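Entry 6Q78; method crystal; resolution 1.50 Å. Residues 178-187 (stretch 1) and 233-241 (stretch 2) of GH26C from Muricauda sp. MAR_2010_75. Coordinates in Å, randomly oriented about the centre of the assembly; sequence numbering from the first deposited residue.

Stretch 1 (178-187) QRENALKSIL
Stretch 2 233-241: FWWGQSFCT

The two stretches are joined at their polar atoms by water alone: no direct hydrogen bond crosses between them, and three waters bridge a kink in the helix of stretch 1 to the backbone of stretch 2. The kink lies where the N atoms of L183 and K184 have no bond to the preceding turn; waters sit between these N atoms and the carbonyls R179 O and E180 O, to which they would bond in an unbroken helix. Water 1 accepts from L183 N (3.0 Å) and lies 2.6 Å from R179 O and 2.7 Å from W234 O, both within its reach as acceptors. Water 2 accepts from K184 N (3.0 Å) and approaches F239 O (3.1 Å) and, more weakly, E180 O (3.1 Å). Water 3 donates to E180 O (2.8 Å) and F239 O (3.1 Å) and accepts from K184 NZ (2.8 Å); the K184 side chain, m at chi1 and t thereafter, is extended enough to reach it, its CE passing 3.8 Å from F239 O.

The helix begins earlier in the chain, and N181, just before the kink, has phi/psi -128/-6. A182 N bonds Q178 O (2.9 Å), S185 N bonds N181 O (2.9 Å) and I186 N bonds L183 O (3.0 Å), while S185 OG, chi1 p, donates to A182 O (2.7 Å).

Stretch 2 is irregular. A type I turn from F233 to G236, closed by G236 N to F233 O (2.9 Å), places W234 and W235 at its centre; F239 N then bonds G236 O (3.0 Å), and C240 is extended at -155/156. In register, R179 CA lies 5.4 Å from W234 CA, E180 CA 5.2 Å from F239 CA, and L183 CA 5.9 Å from W235 CA.

The apolar contact, part of 485 Å² buried in total, centres on W234 (chi1 p, chi2 -94°), whose CB points toward the helix. Its broad indole spans a helical turn: CE3 meets A182 CB at 3.5 Å and L183 CB at 4.1 Å, and CH2 meets I186 CD1 at 4.0 Å at the ring edge. A182, with only a methyl group, offers the closest of these contacts to the indole. L183, chi1 t with chi2 off-well at 147°, places CD1 3.7 Å from C240 SG and 3.8 Å from W235 CB, whereas the W235 indole leads away.

F239 (chi1 m, chi2 -61°) packs beside R179: its CB is 3.4 Å from R179 O, and its CE1 is 4.0 Å from R179 CB. The aliphatic start of the arginine thus lines the phenyl ring, while NH1 is bonded elsewhere in the structure.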

# COMPACT_ATOMS: atom_id res chain seq x y z
N GLN A 178 -7.94 23.85 10.11
CA GLN A 178 -8.19 22.53 9.52
C GLN A 178 -7.14 21.51 9.98
O GLN A 178 -7.48 20.39 10.37
CB GLN A 178 -8.21 22.66 8.00
CG GLN A 178 -9.47 23.37 7.54
CD GLN A 178 -9.37 23.95 6.16
OE1 GLN A 178 -8.34 23.87 5.51
NE2 GLN A 178 -10.46 24.57 5.70
N ARG A 179 -5.86 21.88 9.90
CA ARG A 179 -4.78 21.00 10.34
C ARG A 179 -5.04 20.49 11.76
O ARG A 179 -4.89 19.29 12.04
CB ARG A 179 -3.48 21.80 10.40
CG ARG A 179 -2.93 22.21 9.07
CD ARG A 179 -1.45 22.59 9.20
NE ARG A 179 -1.23 23.87 9.82
CZ ARG A 179 -1.12 25.01 9.15
NH1 ARG A 179 -1.23 25.03 7.82
NH2 ARG A 179 -0.91 26.12 9.82
N GLU A 180 -5.39 21.40 12.66
CA GLU A 180 -5.46 21.08 14.08
C GLU A 180 -6.74 20.36 14.47
O GLU A 180 -6.79 19.77 15.55
CB GLU A 180 -5.24 22.35 14.90
CG GLU A 180 -3.80 22.85 14.74
CD GLU A 180 -3.50 24.11 15.55
OE1 GLU A 180 -4.37 24.58 16.31
OE2 GLU A 180 -2.36 24.62 15.40
N ASN A 181 -7.75 20.36 13.61
CA ASN A 181 -9.04 19.81 14.00
C ASN A 181 -9.62 18.77 13.06
O ASN A 181 -10.63 18.15 13.41
CB ASN A 181 -10.07 20.93 14.18
CG ASN A 181 -9.71 21.85 15.32
OD1 ASN A 181 -10.04 21.57 16.46
ND2 ASN A 181 -8.98 22.94 15.02
N ALA A 182 -9.01 18.52 11.90
CA ALA A 182 -9.62 17.59 10.94
C ALA A 182 -9.81 16.20 11.53
O ALA A 182 -10.91 15.63 11.43
CB ALA A 182 -8.77 17.55 9.67
N LEU A 183 -8.76 15.62 12.12
CA LEU A 183 -8.87 14.24 12.60
C LEU A 183 -9.81 14.18 13.80
O LEU A 183 -10.71 13.34 13.86
CB LEU A 183 -7.49 13.65 12.96
CG LEU A 183 -7.56 12.16 13.35
CD1 LEU A 183 -6.29 11.38 12.93
CD2 LEU A 183 -7.77 11.98 14.82
N LYS A 184 -9.64 15.10 14.74
CA LYS A 184 -10.56 15.13 15.87
C LYS A 184 -12.02 15.19 15.41
O LYS A 184 -12.90 14.58 16.03
CB LYS A 184 -10.24 16.31 16.81
CG LYS A 184 -8.87 16.20 17.49
CD LYS A 184 -8.39 17.55 18.06
CE LYS A 184 -6.96 17.44 18.57
NZ LYS A 184 -6.46 18.78 19.01
N SER A 185 -12.29 15.92 14.31
CA SER A 185 -13.66 16.13 13.88
C SER A 185 -14.31 14.87 13.29
O SER A 185 -15.53 14.85 13.12
CB SER A 185 -13.76 17.29 12.88
OG SER A 185 -13.36 16.85 11.57
N ILE A 186 -13.52 13.85 12.92
CA ILE A 186 -14.12 12.65 12.34
C ILE A 186 -14.30 11.52 13.34
O ILE A 186 -14.90 10.49 12.99
CB ILE A 186 -13.42 12.18 11.06
CG1 ILE A 186 -11.99 11.76 11.36
CG2 ILE A 186 -13.55 13.23 9.98
CD1 ILE A 186 -11.30 11.02 10.17
N LEU A 187 -13.82 11.69 14.57
CA LEU A 187 -14.00 10.70 15.61
C LEU A 187 -15.44 10.78 16.11
O LEU A 187 -16.13 11.79 15.88
CB LEU A 187 -13.06 11.03 16.77
CG LEU A 187 -11.56 10.95 16.45
CD1 LEU A 187 -10.72 11.41 17.63
CD2 LEU A 187 -11.25 9.53 16.08
N PHE A 233 0.50 15.14 6.38
CA PHE A 233 -0.93 14.84 6.31
C PHE A 233 -1.60 15.24 7.62
O PHE A 233 -0.96 15.28 8.68
CB PHE A 233 -1.17 13.31 6.13
CG PHE A 233 -0.65 12.74 4.84
CD1 PHE A 233 -0.93 13.37 3.64
CD2 PHE A 233 0.10 11.58 4.84
CE1 PHE A 233 -0.49 12.84 2.44
CE2 PHE A 233 0.55 11.04 3.64
CZ PHE A 233 0.26 11.68 2.43
N TRP A 234 -2.92 15.51 7.55
CA TRP A 234 -3.65 16.00 8.72
C TRP A 234 -3.89 14.91 9.77
O TRP A 234 -4.25 15.24 10.91
CB TRP A 234 -4.94 16.70 8.28
CG TRP A 234 -5.82 15.92 7.38
CD1 TRP A 234 -5.84 15.96 6.00
CD2 TRP A 234 -6.82 14.94 7.76
NE1 TRP A 234 -6.79 15.09 5.51
CE2 TRP A 234 -7.39 14.44 6.56
CE3 TRP A 234 -7.25 14.42 8.98
CZ2 TRP A 234 -8.41 13.48 6.54
CZ3 TRP A 234 -8.25 13.45 8.97
CH2 TRP A 234 -8.82 12.97 7.74
N TRP A 235 -3.68 13.64 9.43
CA TRP A 235 -3.68 12.57 10.41
C TRP A 235 -2.30 12.37 11.04
O TRP A 235 -2.10 11.39 11.75
CB TRP A 235 -4.21 11.27 9.79
CG TRP A 235 -3.53 10.89 8.52
CD1 TRP A 235 -2.38 10.13 8.39
CD2 TRP A 235 -3.98 11.15 7.18
NE1 TRP A 235 -2.07 9.97 7.04
CE2 TRP A 235 -3.05 10.54 6.29
CE3 TRP A 235 -5.08 11.83 6.65
CZ2 TRP A 235 -3.18 10.63 4.89
CZ3 TRP A 235 -5.22 11.92 5.26
CH2 TRP A 235 -4.26 11.32 4.38
N GLY A 236 -1.37 13.29 10.80
CA GLY A 236 -0.03 13.20 11.34
C GLY A 236 0.08 13.50 12.83
O GLY A 236 -0.82 14.01 13.49
N GLN A 237 1.25 13.18 13.37
CA GLN A 237 1.39 13.06 14.82
C GLN A 237 1.31 14.38 15.55
O GLN A 237 1.02 14.38 16.75
CB GLN A 237 2.70 12.33 15.16
CG GLN A 237 3.94 12.97 14.63
CD GLN A 237 4.63 13.84 15.69
OE1 GLN A 237 4.51 13.59 16.89
NE2 GLN A 237 5.34 14.88 15.25
N SER A 238 1.60 15.51 14.88
CA SER A 238 1.51 16.81 15.52
C SER A 238 0.08 17.27 15.70
O SER A 238 -0.17 18.23 16.46
CB SER A 238 2.22 17.87 14.67
OG SER A 238 3.56 17.51 14.40
N PHE A 239 -0.86 16.62 15.03
CA PHE A 239 -2.23 17.09 14.96
C PHE A 239 -3.20 16.24 15.75
O PHE A 239 -4.37 16.62 15.86
CB PHE A 239 -2.67 17.12 13.49
CG PHE A 239 -1.69 17.80 12.62
CD1 PHE A 239 -1.38 19.15 12.85
CD2 PHE A 239 -1.00 17.10 11.64
CE1 PHE A 239 -0.42 19.77 12.09
CE2 PHE A 239 -0.06 17.75 10.88
CZ PHE A 239 0.23 19.07 11.10
N CYS A 240 -2.75 15.13 16.34
CA CYS A 240 -3.65 14.29 17.11
C CYS A 240 -2.83 13.51 18.13
O CYS A 240 -1.61 13.32 17.97
CB CYS A 240 -4.45 13.32 16.22
SG CYS A 240 -3.43 12.20 15.21
N THR A 241 -3.49 13.10 19.21
CA THR A 241 -2.83 12.26 20.19
C THR A 241 -2.76 10.80 19.70
O THR A 241 -3.44 10.40 18.76
CB THR A 241 -3.61 12.28 21.51
OG1 THR A 241 -4.86 11.62 21.33
CG2 THR A 241 -3.83 13.72 22.02
O HOH W 1 -6.05 16.92 12.05
O HOH W 2 -7.20 16.78 14.68
O HOH W 3 -4.48 19.43 17.08